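Local coordinates for ABC transporter, substrate binding protein (Polyamine) (Agrobacterium tumefaciens, PDB 4EUO) that selectively binds gamma-aminobutyric acid (GABA) as the periplasmic solute-binding protein of an ABC transporter, probably delivering it for uptake, at residues Gly61-Ala64 against Ala65-Pro69; Arg164-Lys167 against Lys168-Thr171; Ser249-Ala252 against Gln253-Met256; Gln284-Glu287 against Ser288-Asn291; Arg301-Ile304 against Gly305-Trp308. All coordinates share one frame; numbering follows the deposited sequence.

Interaction 1 (Gly61-Ala64 against Ala65-Pro69)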
loop_
_atom_site.group_PDB
_atom_site.type_symbol
_atom_site.label_atom_id
_atom_site.label_comp_id
_atom_site.label_asym_id
_atom_site.label_seq_id
_atom_site.Cartn_x
_atom_site.Cartn_y
_atom_site.Cartn_z
ATOM N N GLY A 61 4.653 -3.481 -3.667
ATOM C CA GLY A 61 5.198 -3.886 -4.964
ATOM C C GLY A 61 6.703 -3.788 -5.099
ATOM O O GLY A 61 7.306 -4.574 -5.852
ATOM N N ASP A 62 7.340 -2.841 -4.411
ATOM C CA ASP A 62 8.796 -2.741 -4.513
ATOM C C ASP A 62 9.475 -3.930 -3.821
ATOM O O ASP A 62 10.484 -4.443 -4.307
ATOM C CB ASP A 62 9.294 -1.405 -3.957
ATOM C CG ASP A 62 9.128 -1.276 -2.462
ATOM O OD1 ASP A 62 7.960 -1.300 -1.990
ATOM O OD2 ASP A 62 10.148 -1.202 -1.766
ATOM N N TYR A 63 8.903 -4.372 -2.693
ATOM C CA TYR A 63 9.390 -5.575 -2.041
ATOM C C TYR A 63 9.182 -6.779 -2.980
ATOM O O TYR A 63 10.135 -7.551 -3.230
ATOM C CB TYR A 63 8.660 -5.804 -0.712
ATOM C CG TYR A 63 8.954 -7.168 -0.133
ATOM C CD1 TYR A 63 10.068 -7.378 0.674
ATOM C CD2 TYR A 63 8.124 -8.260 -0.412
ATOM C CE1 TYR A 63 10.342 -8.640 1.211
ATOM C CE2 TYR A 63 8.390 -9.524 0.119
ATOM C CZ TYR A 63 9.494 -9.700 0.923
ATOM O OH TYR A 63 9.738 -10.949 1.451
ATOM N N ALA A 64 7.971 -6.927 -3.572
ATOM C CA ALA A 64 7.681 -8.079 -4.456
ATOM C C ALA A 64 8.669 -8.172 -5.593
ATOM O O ALA A 64 9.068 -9.296 -5.958
ATOM C CB ALA A 64 6.286 -7.919 -5.039
ATOM N N ALA A 65 9.045 -7.034 -6.198
ATOM C CA ALA A 65 9.895 -7.017 -7.378
ATOM C C ALA A 65 11.329 -7.389 -7.091
ATOM O O ALA A 65 12.080 -7.648 -8.047
ATOM C CB ALA A 65 9.795 -5.678 -8.096
ATOM N N GLN A 66 11.747 -7.405 -5.833
ATOM C CA GLN A 66 13.104 -7.840 -5.547
ATOM C C GLN A 66 13.204 -9.090 -4.688
ATOM O O GLN A 66 14.306 -9.603 -4.533
ATOM C CB GLN A 66 13.949 -6.687 -5.034
ATOM C CG GLN A 66 13.386 -6.050 -3.793
ATOM C CD GLN A 66 13.814 -6.693 -2.522
ATOM O OE1 GLN A 66 14.984 -6.598 -2.126
ATOM N NE2 GLN A 66 12.862 -7.348 -1.835
ATOM N N ALA A 67 12.105 -9.586 -4.134
ATOM C CA ALA A 67 12.166 -10.727 -3.219
ATOM C C ALA A 67 12.383 -12.076 -3.932
ATOM O O ALA A 67 12.979 -12.976 -3.341
ATOM C CB ALA A 67 10.920 -10.760 -2.324
ATOM N N GLY A 68 11.982 -12.188 -5.184
ATOM C CA GLY A 68 12.165 -13.455 -5.922
ATOM C C GLY A 68 13.609 -13.916 -6.091
ATOM O O GLY A 68 13.991 -14.994 -5.595
ATOM N N PRO A 69 14.474 -13.030 -6.642
ATOM C CA PRO A 69 15.910 -13.360 -6.783
ATOM C C PRO A 69 16.628 -13.649 -5.470
ATOM O O PRO A 69 17.675 -14.294 -5.484
ATOM C CB PRO A 69 16.492 -12.101 -7.451
ATOM C CG PRO A 69 15.355 -11.508 -8.187
ATOM C CD PRO A 69 14.166 -11.731 -7.278
HETATM O O HOH W 1 10.970 -10.723 -7.157
#
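Tyr63 meets Gln66 and Ala67 in a local contact along the short helix 61-67, a largely buried element of the periplasmic-binding-protein fold that follows directly on strand 56-60, whose last residue, Glu60, belongs to the GABA pocket. An ordinary i to i+4 helical bond joins Ala65 N to Gly61 O at 3.0 Å, but the pattern then tightens around one carbonyl. Tyr63 O receives Gln66 N at 3.1 Å, the donor standing well above the carbonyl plane, and takes a further weak bond from Ala67 N. The side-chain amide of the same glutamine sits on a lone pair in the carbonyl plane: Gln66 NE2 lies 3.1 Å from Tyr63 O, with an almost straight N-H line of 171°. A first torsion of 58° and a bend at chi2 fold Gln66 back over its own turn to reach this oxygen. The amide's other end, OE1, turns to Lys70.

The Tyr63 ring extends along the helix toward Ala67, whose CB rests over one face, 3.7 Å from Tyr63 CZ and offset toward the rim, a CH-pi contact; Tyr40 stacks with the same ring. Asp62 points away from this turn and forms a salt bridge with Arg301 of helix 301-313. One water links the backbone further on, donating to Ala64 O at 2.7 Å and accepting from Gly68 N at 2.7 Å.

Interaction 2 (Arg164-Lys167 against Lys168-Thr171)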
loop_
_atom_site.group_PDB
_atom_site.type_symbol
_atom_site.label_atom_id
_atom_site.label_comp_id
_atom_site.label_asym_id
_atom_site.label_seq_id
_atom_site.Cartn_x
_atom_site.Cartn_y
_atom_site.Cartn_z
ATOM N N ARG A 164 18.725 15.594 -0.060
ATOM C CA ARG A 164 17.786 16.699 -0.113
ATOM C C ARG A 164 16.487 16.323 0.632
ATOM O O ARG A 164 15.931 17.136 1.369
ATOM C CB ARG A 164 17.498 17.044 -1.570
ATOM C CG ARG A 164 16.515 18.165 -1.762
ATOM C CD ARG A 164 16.386 18.496 -3.228
ATOM N NE ARG A 164 15.418 19.567 -3.434
ATOM C CZ ARG A 164 15.239 20.191 -4.602
ATOM N NH1 ARG A 164 15.930 19.818 -5.676
ATOM N NH2 ARG A 164 14.366 21.187 -4.703
ATOM N N ALA A 165 15.992 15.087 0.428
ATOM C CA ALA A 165 14.787 14.638 1.105
ATOM C C ALA A 165 14.979 14.643 2.611
ATOM O O ALA A 165 14.093 15.111 3.337
ATOM C CB ALA A 165 14.402 13.245 0.635
ATOM N N PHE A 166 16.120 14.140 3.097
ATOM C CA PHE A 166 16.358 14.089 4.537
ATOM C C PHE A 166 16.511 15.489 5.129
ATOM O O PHE A 166 16.014 15.745 6.233
ATOM C CB PHE A 166 17.598 13.228 4.825
ATOM C CG PHE A 166 17.463 11.756 4.492
ATOM C CD1 PHE A 166 16.289 11.062 4.769
ATOM C CD2 PHE A 166 18.527 11.049 3.950
ATOM C CE1 PHE A 166 16.176 9.687 4.460
ATOM C CE2 PHE A 166 18.421 9.679 3.668
ATOM C CZ PHE A 166 17.232 9.018 3.895
ATOM N N LYS A 167 17.150 16.421 4.375
ATOM C CA LYS A 167 17.227 17.806 4.877
ATOM C C LYS A 167 15.835 18.416 5.005
ATOM O O LYS A 167 15.558 19.108 5.985
ATOM C CB LYS A 167 18.087 18.675 3.948
ATOM C CG LYS A 167 19.568 18.373 4.122
ATOM C CD LYS A 167 20.460 19.224 3.223
ATOM C CE LYS A 167 21.926 18.968 3.480
ATOM N NZ LYS A 167 22.792 19.722 2.529
ATOM N N LYS A 168 14.936 18.132 4.047
ATOM C CA LYS A 168 13.578 18.647 4.111
ATOM C C LYS A 168 12.814 17.994 5.290
ATOM O O LYS A 168 12.112 18.673 6.038
ATOM C CB LYS A 168 12.839 18.408 2.780
ATOM C CG LYS A 168 11.410 18.996 2.727
ATOM C CD LYS A 168 11.354 20.520 2.984
ATOM C CE LYS A 168 10.011 21.018 2.564
ATOM N NZ LYS A 168 9.843 22.459 2.893
ATOM N N LEU A 169 12.959 16.681 5.465
ATOM C CA LEU A 169 12.335 15.999 6.609
ATOM C C LEU A 169 12.867 16.524 7.950
ATOM O O LEU A 169 12.102 16.654 8.892
ATOM C CB LEU A 169 12.520 14.479 6.528
ATOM C CG LEU A 169 11.619 13.839 5.483
ATOM C CD1 LEU A 169 12.233 12.521 4.993
ATOM C CD2 LEU A 169 10.208 13.632 6.039
ATOM N N ASP A 170 14.169 16.879 8.016
ATOM C CA ASP A 170 14.746 17.425 9.252
ATOM C C ASP A 170 14.026 18.680 9.701
ATOM O O ASP A 170 13.965 18.918 10.917
ATOM C CB ASP A 170 16.216 17.759 9.025
ATOM C CG ASP A 170 17.145 16.576 9.126
ATOM O OD1 ASP A 170 16.700 15.511 9.602
ATOM O OD2 ASP A 170 18.332 16.712 8.732
ATOM N N THR A 171 13.475 19.491 8.761
ATOM C CA THR A 171 12.792 20.725 9.151
ATOM C C THR A 171 11.529 20.483 9.979
ATOM O O THR A 171 11.040 21.413 10.646
ATOM C CB THR A 171 12.469 21.603 7.930
ATOM O OG1 THR A 171 11.413 21.013 7.158
ATOM C CG2 THR A 171 13.683 21.913 7.055
#
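Helical i to i+4 bonds tie the two halves of Arg164-Thr171 together, from Lys168 N to Arg164 O, Leu169 N to Ala165 O and Asp170 N to Phe166 O, the last at 2.8 Å, whereas the next link, from Thr171 N to Lys167 O, is long and weak. Thr171 also gives its backbone N-H to Lys168 O and sends its hydroxyl to the same acceptor: Thr171 OG1 donates to Lys168 O at 2.7 Å, within the carbonyl plane. A chi1 of 72° puts OG1 between the backbone N and carbonyl carbon, which turns it back over the preceding turn, while CG2 rests near Lys167 O.

On the buried flank of helix 162-170, Phe166 and Leu169 make a loose apolar pair, Phe166 CD1 lying 4.3 Å from Leu169 CD1. Both pack against helix 301-313, Phe166 stacking with Trp311, and Leu169 also touches Val142 of helix 142-149. Arg164, fully extended, leads away from the turn to a salt bridge with Asp150.

Asp170 lays its carboxylate over the preceding turn, its CG 3.2 Å from Phe166 O and both oxygens at similar range of that carbonyl. Carboxylate oxygens this close to a carbonyl oxygen would probably be mildly unfavourable. The hydrogen bond from Trp311 to OD1 and the salt bridge of Lys314 to OD2 probably offset this, linking the helix to the end of the modelled chain.

Interaction 3 (Ser249-Ala252 against Gln253-Met256)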
loop_
_atom_site.group_PDB
_atom_site.type_symbol
_atom_site.label_atom_id
_atom_site.label_comp_id
_atom_site.label_asym_id
_atom_site.label_seq_id
_atom_site.Cartn_x
_atom_site.Cartn_y
_atom_site.Cartn_z
ATOM N N SER A 249 -9.085 -11.919 -10.286
ATOM C CA SER A 249 -10.108 -11.984 -11.334
ATOM C C SER A 249 -11.014 -10.731 -11.256
ATOM O O SER A 249 -11.028 -9.992 -10.269
ATOM C CB SER A 249 -10.893 -13.287 -11.246
ATOM O OG SER A 249 -11.622 -13.385 -10.042
ATOM N N ALA A 250 -11.774 -10.470 -12.331
ATOM C CA ALA A 250 -12.501 -9.230 -12.487
ATOM C C ALA A 250 -13.488 -8.905 -11.412
ATOM O O ALA A 250 -13.438 -7.803 -10.865
ATOM C CB ALA A 250 -13.177 -9.175 -13.857
ATOM N N GLN A 251 -14.402 -9.842 -11.116
ATOM C CA GLN A 251 -15.405 -9.563 -10.096
ATOM C C GLN A 251 -14.783 -9.421 -8.707
ATOM O O GLN A 251 -15.163 -8.517 -7.972
ATOM C CB GLN A 251 -16.538 -10.623 -10.091
ATOM C CG GLN A 251 -17.768 -10.198 -9.288
ATOM C CD GLN A 251 -18.490 -8.990 -9.833
ATOM O OE1 GLN A 251 -19.010 -8.990 -10.959
ATOM N NE2 GLN A 251 -18.578 -7.952 -9.026
ATOM N N ALA A 252 -13.845 -10.319 -8.358
ATOM C CA ALA A 252 -13.137 -10.288 -7.077
ATOM C C ALA A 252 -12.406 -8.944 -6.910
ATOM O O ALA A 252 -12.469 -8.361 -5.825
ATOM C CB ALA A 252 -12.157 -11.441 -7.001
ATOM N N GLN A 253 -11.792 -8.430 -7.988
ATOM C CA GLN A 253 -11.090 -7.147 -7.905
ATOM C C GLN A 253 -12.082 -5.978 -7.781
ATOM O O GLN A 253 -11.860 -5.009 -7.027
ATOM C CB GLN A 253 -10.193 -6.967 -9.112
ATOM C CG GLN A 253 -8.883 -7.724 -8.980
ATOM C CD GLN A 253 -7.941 -6.985 -8.048
ATOM O OE1 GLN A 253 -7.760 -5.778 -8.200
ATOM N NE2 GLN A 253 -7.329 -7.686 -7.073
ATOM N N ALA A 254 -13.200 -6.041 -8.542
ATOM C CA ALA A 254 -14.203 -4.991 -8.426
ATOM C C ALA A 254 -14.761 -4.989 -6.998
ATOM O O ALA A 254 -14.970 -3.929 -6.435
ATOM C CB ALA A 254 -15.338 -5.251 -9.432
ATOM N N ASP A 255 -15.006 -6.166 -6.410
ATOM C CA ASP A 255 -15.543 -6.213 -5.047
ATOM C C ASP A 255 -14.554 -5.699 -4.017
ATOM O O ASP A 255 -14.957 -4.969 -3.120
ATOM C CB ASP A 255 -16.022 -7.637 -4.698
ATOM C CG ASP A 255 -17.219 -8.106 -5.542
ATOM O OD1 ASP A 255 -17.814 -7.265 -6.256
ATOM O OD2 ASP A 255 -17.470 -9.308 -5.562
ATOM N N MET A 256 -13.262 -5.983 -4.194
ATOM C CA MET A 256 -12.226 -5.463 -3.290
ATOM C C MET A 256 -12.232 -3.927 -3.406
ATOM O O MET A 256 -12.192 -3.213 -2.406
ATOM C CB MET A 256 -10.881 -6.060 -3.710
ATOM C CG MET A 256 -9.659 -5.500 -2.957
ATOM S SD MET A 256 -9.086 -3.896 -3.604
ATOM C CE MET A 256 -8.754 -4.308 -5.322
#
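A chi1 of -166° turns CG of Gln251 away from the backbone N, and a bend at chi2 (64°) then swings the amide forward along the axis to Asp255, one turn on; the aspartate, with CG opposite its carbonyl carbon, leans back to meet it. Gln251 NE2 donates to Asp255 OD1 at 3.0 Å. The acceptor lies in the plane of the amide, but the donor comes to the syn side of OD1 from 32° outside the carboxylate plane, the two flat groups being turned against each other. The carboxylate also faces a backbone oxygen, Asp255 CG being 3.2 Å from Gln251 O, and its second oxygen, OD2, is held by a salt bridge to Lys23.

This i to i+4 glutamine-aspartate pair lies in the first turns of helix 250-260, which packs on helix 10-28 in the periplasmic-binding-protein fold. Ser249 occupies the N-cap position without capping: its hydroxyl bonds back to Leu246 O, and Ser249 O accepts Gln253 N at 2.9 Å. Main-chain bonds continue with Asp255 N 2.8 Å from Gln251 O.

Ala252, Gln253, Asp255 and Met256 all meet helix 10-28, whereas Gln251 is exposed. Gln253 and Met256 touch Trp20, and the buried amide of Gln253 is well satisfied, OE1 accepting from Val265 N and NE2 donating to Ser98 O and Ala247 O. Met256 bends at chi2 and chi3, its side chain about 9 Å from the bound GABA at the nearest atoms.

Interaction 4 (Gln284-Glu287 against Ser288-Asn291)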
loop_
_atom_site.group_PDB
_atom_site.type_symbol
_atom_site.label_atom_id
_atom_site.label_comp_id
_atom_site.label_asym_id
_atom_site.label_seq_id
_atom_site.Cartn_x
_atom_site.Cartn_y
_atom_site.Cartn_z
ATOM N N GLN A 284 -8.312 7.306 -10.988
ATOM C CA GLN A 284 -9.082 8.411 -11.558
ATOM C C GLN A 284 -8.708 9.759 -10.946
ATOM O O GLN A 284 -9.191 10.791 -11.422
ATOM C CB GLN A 284 -10.594 8.182 -11.390
ATOM C CG GLN A 284 -11.087 6.899 -12.061
ATOM C CD GLN A 284 -10.986 6.957 -13.562
ATOM O OE1 GLN A 284 -11.293 7.974 -14.187
ATOM N NE2 GLN A 284 -10.540 5.874 -14.171
ATOM N N GLN A 285 -7.867 9.787 -9.887
ATOM C CA GLN A 285 -7.515 11.026 -9.193
ATOM C C GLN A 285 -6.255 11.577 -9.824
ATOM O O GLN A 285 -5.224 11.753 -9.174
ATOM C CB GLN A 285 -7.318 10.731 -7.691
ATOM C CG GLN A 285 -8.581 10.151 -7.031
ATOM C CD GLN A 285 -9.651 11.156 -6.657
ATOM O OE1 GLN A 285 -10.648 10.803 -5.985
ATOM N NE2 GLN A 285 -9.434 12.430 -6.938
ATOM N N THR A 286 -6.373 11.917 -11.128
ATOM C CA THR A 286 -5.245 12.198 -11.996
ATOM C C THR A 286 -4.972 13.647 -12.300
ATOM O O THR A 286 -3.960 13.923 -12.962
ATOM C CB THR A 286 -5.360 11.380 -13.261
ATOM O OG1 THR A 286 -6.574 11.765 -13.924
ATOM C CG2 THR A 286 -5.414 9.890 -12.999
ATOM N N GLU A 287 -5.803 14.570 -11.811
ATOM C CA GLU A 287 -5.610 16.025 -12.049
ATOM C C GLU A 287 -4.197 16.450 -11.655
ATOM O O GLU A 287 -3.486 17.136 -12.404
ATOM C CB GLU A 287 -6.627 16.836 -11.234
ATOM C CG GLU A 287 -6.734 18.308 -11.600
ATOM C CD GLU A 287 -8.052 18.912 -11.151
ATOM O OE1 GLU A 287 -9.058 18.750 -11.881
ATOM O OE2 GLU A 287 -8.092 19.504 -10.048
ATOM N N SER A 288 -3.770 16.009 -10.470
ATOM C CA SER A 288 -2.445 16.326 -9.968
ATOM C C SER A 288 -2.040 15.077 -9.213
ATOM O O SER A 288 -2.444 14.864 -8.070
ATOM C CB SER A 288 -2.516 17.510 -9.016
ATOM O OG SER A 288 -1.229 17.752 -8.489
ATOM N N GLN A 289 -1.269 14.232 -9.879
ATOM C CA GLN A 289 -0.877 12.933 -9.331
ATOM C C GLN A 289 0.583 12.652 -9.669
ATOM O O GLN A 289 1.082 13.026 -10.746
ATOM C CB GLN A 289 -1.779 11.856 -9.950
ATOM C CG GLN A 289 -1.574 10.439 -9.387
ATOM C CD GLN A 289 -2.629 9.522 -9.878
ATOM O OE1 GLN A 289 -2.671 9.180 -11.068
ATOM N NE2 GLN A 289 -3.498 9.052 -8.997
ATOM N N VAL A 290 1.255 11.940 -8.760
ATOM C CA VAL A 290 2.668 11.542 -8.900
ATOM C C VAL A 290 2.707 10.019 -8.835
ATOM O O VAL A 290 2.037 9.428 -7.988
ATOM C CB VAL A 290 3.470 12.190 -7.748
ATOM C CG1 VAL A 290 4.924 11.720 -7.749
ATOM C CG2 VAL A 290 3.412 13.717 -7.832
ATOM N N ASN A 291 3.478 9.358 -9.687
ATOM C CA ASN A 291 3.537 7.919 -9.664
ATOM C C ASN A 291 4.845 7.475 -9.056
ATOM O O ASN A 291 5.896 7.731 -9.634
ATOM C CB ASN A 291 3.379 7.387 -11.098
ATOM C CG ASN A 291 2.117 7.904 -11.750
ATOM O OD1 ASN A 291 2.162 8.591 -12.778
ATOM N ND2 ASN A 291 0.966 7.637 -11.160
HETATM O O HOH W 2 -1.273 14.606 -12.748
#
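Gln289 reaches back across the turn from the start of strand 289-291, its extended chain lying alongside the main chain of Gln285 and Thr286. With CG anti to the backbone N (chi1 -175°) and the next torsion also straight, the side chain passes the Gln285 carbonyl along its length, Gln289 CB lying 3.5 Å from Gln285 O and CD at a similar range. The amide then splits its two ends between different neighbours. Gln289 OE1 points to the methyl of Thr286, 3.4 Å from CG2, the two side chains meeting at a slant. Gln289 NE2 donates to Pro282 O and to Asn221 OD1, which fix the amide's rotation.

Gln285 is the centre of an inverse gamma turn, closed by a weak bond from Thr286 N to Gln284 O at 3.0 Å, and its carbonyl accepts from Asn221 ND2. Asn221 of strand 215-229 therefore holds both sides of the turn, and the backbone of Val290 pairs with that strand too, extending the sheet in parallel.

Within the turn, a water stands between the two arms, probably donating to Thr286 O at 2.8 Å and accepting from Gln289 N at 2.9 Å. The chemistry of this surface loop is thus mainly polar: Asn221 and a bridging water meet its backbone and amide groups, and the methyl of Thr286 lies against the amide oxygen of Gln289.

Interaction 5 (Arg301-Ile304 against Gly305-Trp308). With SO4 (sulfate ion), chain F.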
loop_
_atom_site.group_PDB
_atom_site.type_symbol
_atom_site.label_atom_id
_atom_site.label_comp_id
_atom_site.label_asym_id
_atom_site.label_seq_id
_atom_site.Cartn_x
_atom_site.Cartn_y
_atom_site.Cartn_z
ATOM N N ARG A 301 16.575 -1.242 -3.032
ATOM C CA ARG A 301 15.802 -1.388 -1.799
ATOM C C ARG A 301 16.580 -1.416 -0.522
ATOM O O ARG A 301 16.236 -0.717 0.440
ATOM C CB ARG A 301 14.833 -2.554 -1.896
ATOM C CG ARG A 301 13.612 -2.421 -1.000
ATOM C CD ARG A 301 12.625 -3.571 -1.200
ATOM N NE ARG A 301 11.488 -3.390 -0.290
ATOM C CZ ARG A 301 11.504 -3.670 1.008
ATOM N NH1 ARG A 301 12.518 -4.354 1.536
ATOM N NH2 ARG A 301 10.471 -3.343 1.774
ATOM N N ASP A 302 17.651 -2.243 -0.501
ATOM C CA ASP A 302 18.428 -2.373 0.723
ATOM C C ASP A 302 19.156 -1.093 1.066
ATOM O O ASP A 302 19.207 -0.699 2.237
ATOM C CB ASP A 302 19.433 -3.524 0.572
ATOM C CG ASP A 302 18.768 -4.853 0.332
ATOM O OD1 ASP A 302 17.648 -5.045 0.830
ATOM O OD2 ASP A 302 19.384 -5.711 -0.337
ATOM N N GLU A 303 19.697 -0.414 0.049
ATOM C CA GLU A 303 20.455 0.794 0.305
ATOM C C GLU A 303 19.592 1.946 0.776
ATOM O O GLU A 303 19.953 2.660 1.710
ATOM C CB GLU A 303 21.294 1.178 -0.909
ATOM C CG GLU A 303 22.368 2.219 -0.622
ATOM C CD GLU A 303 23.262 2.022 0.591
ATOM O OE1 GLU A 303 23.727 0.882 0.826
ATOM O OE2 GLU A 303 23.527 3.027 1.289
ATOM N N ILE A 304 18.427 2.117 0.151
ATOM C CA ILE A 304 17.548 3.178 0.626
ATOM C C ILE A 304 17.112 2.852 2.060
ATOM O O ILE A 304 17.112 3.749 2.906
ATOM C CB ILE A 304 16.327 3.379 -0.300
ATOM C CG1 ILE A 304 16.755 3.773 -1.727
ATOM C CG2 ILE A 304 15.404 4.431 0.299
ATOM C CD1 ILE A 304 15.620 3.650 -2.748
ATOM N N GLY A 305 16.804 1.582 2.332
ATOM C CA GLY A 305 16.391 1.206 3.680
ATOM C C GLY A 305 17.445 1.533 4.730
ATOM O O GLY A 305 17.154 2.115 5.783
ATOM N N GLU A 306 18.707 1.201 4.442
ATOM C CA GLU A 306 19.809 1.497 5.383
ATOM C C GLU A 306 19.876 2.988 5.663
ATOM O O GLU A 306 19.958 3.412 6.819
ATOM C CB GLU A 306 21.144 1.008 4.795
ATOM C CG GLU A 306 21.291 -0.498 4.913
ATOM C CD GLU A 306 22.637 -1.096 4.543
ATOM O OE1 GLU A 306 23.653 -0.363 4.562
ATOM O OE2 GLU A 306 22.677 -2.317 4.270
ATOM N N ARG A 307 19.784 3.812 4.611
ATOM C CA ARG A 307 19.837 5.265 4.757
ATOM C C ARG A 307 18.644 5.824 5.519
ATOM O O ARG A 307 18.788 6.747 6.325
ATOM C CB ARG A 307 20.015 5.919 3.373
ATOM C CG ARG A 307 21.396 5.495 2.840
ATOM C CD ARG A 307 21.863 6.211 1.617
ATOM N NE ARG A 307 21.954 7.656 1.824
ATOM C CZ ARG A 307 22.167 8.515 0.839
ATOM N NH1 ARG A 307 22.307 8.081 -0.408
ATOM N NH2 ARG A 307 22.177 9.816 1.081
ATOM N N TRP A 308 17.444 5.280 5.225
ATOM C CA TRP A 308 16.227 5.708 5.885
ATOM C C TRP A 308 16.285 5.461 7.401
ATOM O O TRP A 308 16.044 6.376 8.168
ATOM C CB TRP A 308 15.031 4.984 5.242
ATOM C CG TRP A 308 13.735 5.176 5.969
ATOM C CD1 TRP A 308 13.143 4.312 6.843
ATOM C CD2 TRP A 308 12.914 6.353 5.945
ATOM N NE1 TRP A 308 11.953 4.847 7.312
ATOM C CE2 TRP A 308 11.800 6.104 6.779
ATOM C CE3 TRP A 308 12.977 7.571 5.233
ATOM C CZ2 TRP A 308 10.782 7.035 6.960
ATOM C CZ3 TRP A 308 11.971 8.501 5.416
ATOM C CH2 TRP A 308 10.874 8.224 6.253
HETATM S S SO4 F . 22.079 10.974 -2.590
HETATM O O1 SO4 F . 22.810 9.753 -2.347
HETATM O O2 SO4 F . 22.851 11.825 -3.533
HETATM O O3 SO4 F . 20.767 10.683 -3.174
HETATM O O4 SO4 F . 21.912 11.617 -1.301
HETATM O O HOH W 3 22.687 -2.251 1.435
#
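Arg307 NH1 donates to sulfate O1 at 2.6 Å along an almost straight line (177°), and Arg307 NH2 reaches O4 at 3.0 Å, a two-pronged grip with the sulfur in the guanidinium plane at its edge. Arg307 belongs to the C-terminal α-helix 301-313; the anion, probably from the crystallisation liquor, also accepts from Leu162 N and Asp163 N at the start of helix 162-170. NH2 has a further partner in Asp163, so the charge ties the two helices together.

One turn earlier, Glu303 bends at chi2 (48°) and lays its carboxylate beside the aliphatic part of Arg307, OE2 lying 3.6 Å from Arg307 CD. The charged ends do not meet, since Glu303 OE2 is 4.9 Å from Arg307 NE. Glu303 OE1 and Glu306 OE1 approach to 3.9 Å, a like-charge pair on the exposed flank; a water donating weakly to Glu303 OE1 and Glu306 OE2 may ease the repulsion.

The other flank is buried: Ile304 and Trp308 pack on Ile143 of helix 142-149. Trp308 N bonds to Ile304 O at 2.8 Å, and the indole, carried away from this turn, donates through NE1 to Lys136 O.

Overall arrangement
Interactions 1, 2 and 5 form a connected group: helix 301-313 meets helix 61-67 largely by charge and helix 162-170 by aromatic and apolar packing. Interaction 1 is the most buried and depends on a glutamine folded onto a carbonyl, whereas interactions 2 and 5 each divide into an apolar inner flank and a charged or polar outer one. Interaction 3, which meets helix 10-28 with polar and apolar groups alike, lies on the other side of the chain's centre from 2 and 5, its centre about 40 Å from that of interaction 2. Interaction 4 is the one surface turn, water-bridged and without the i to i+4 backbone bonds that run through the helical contacts.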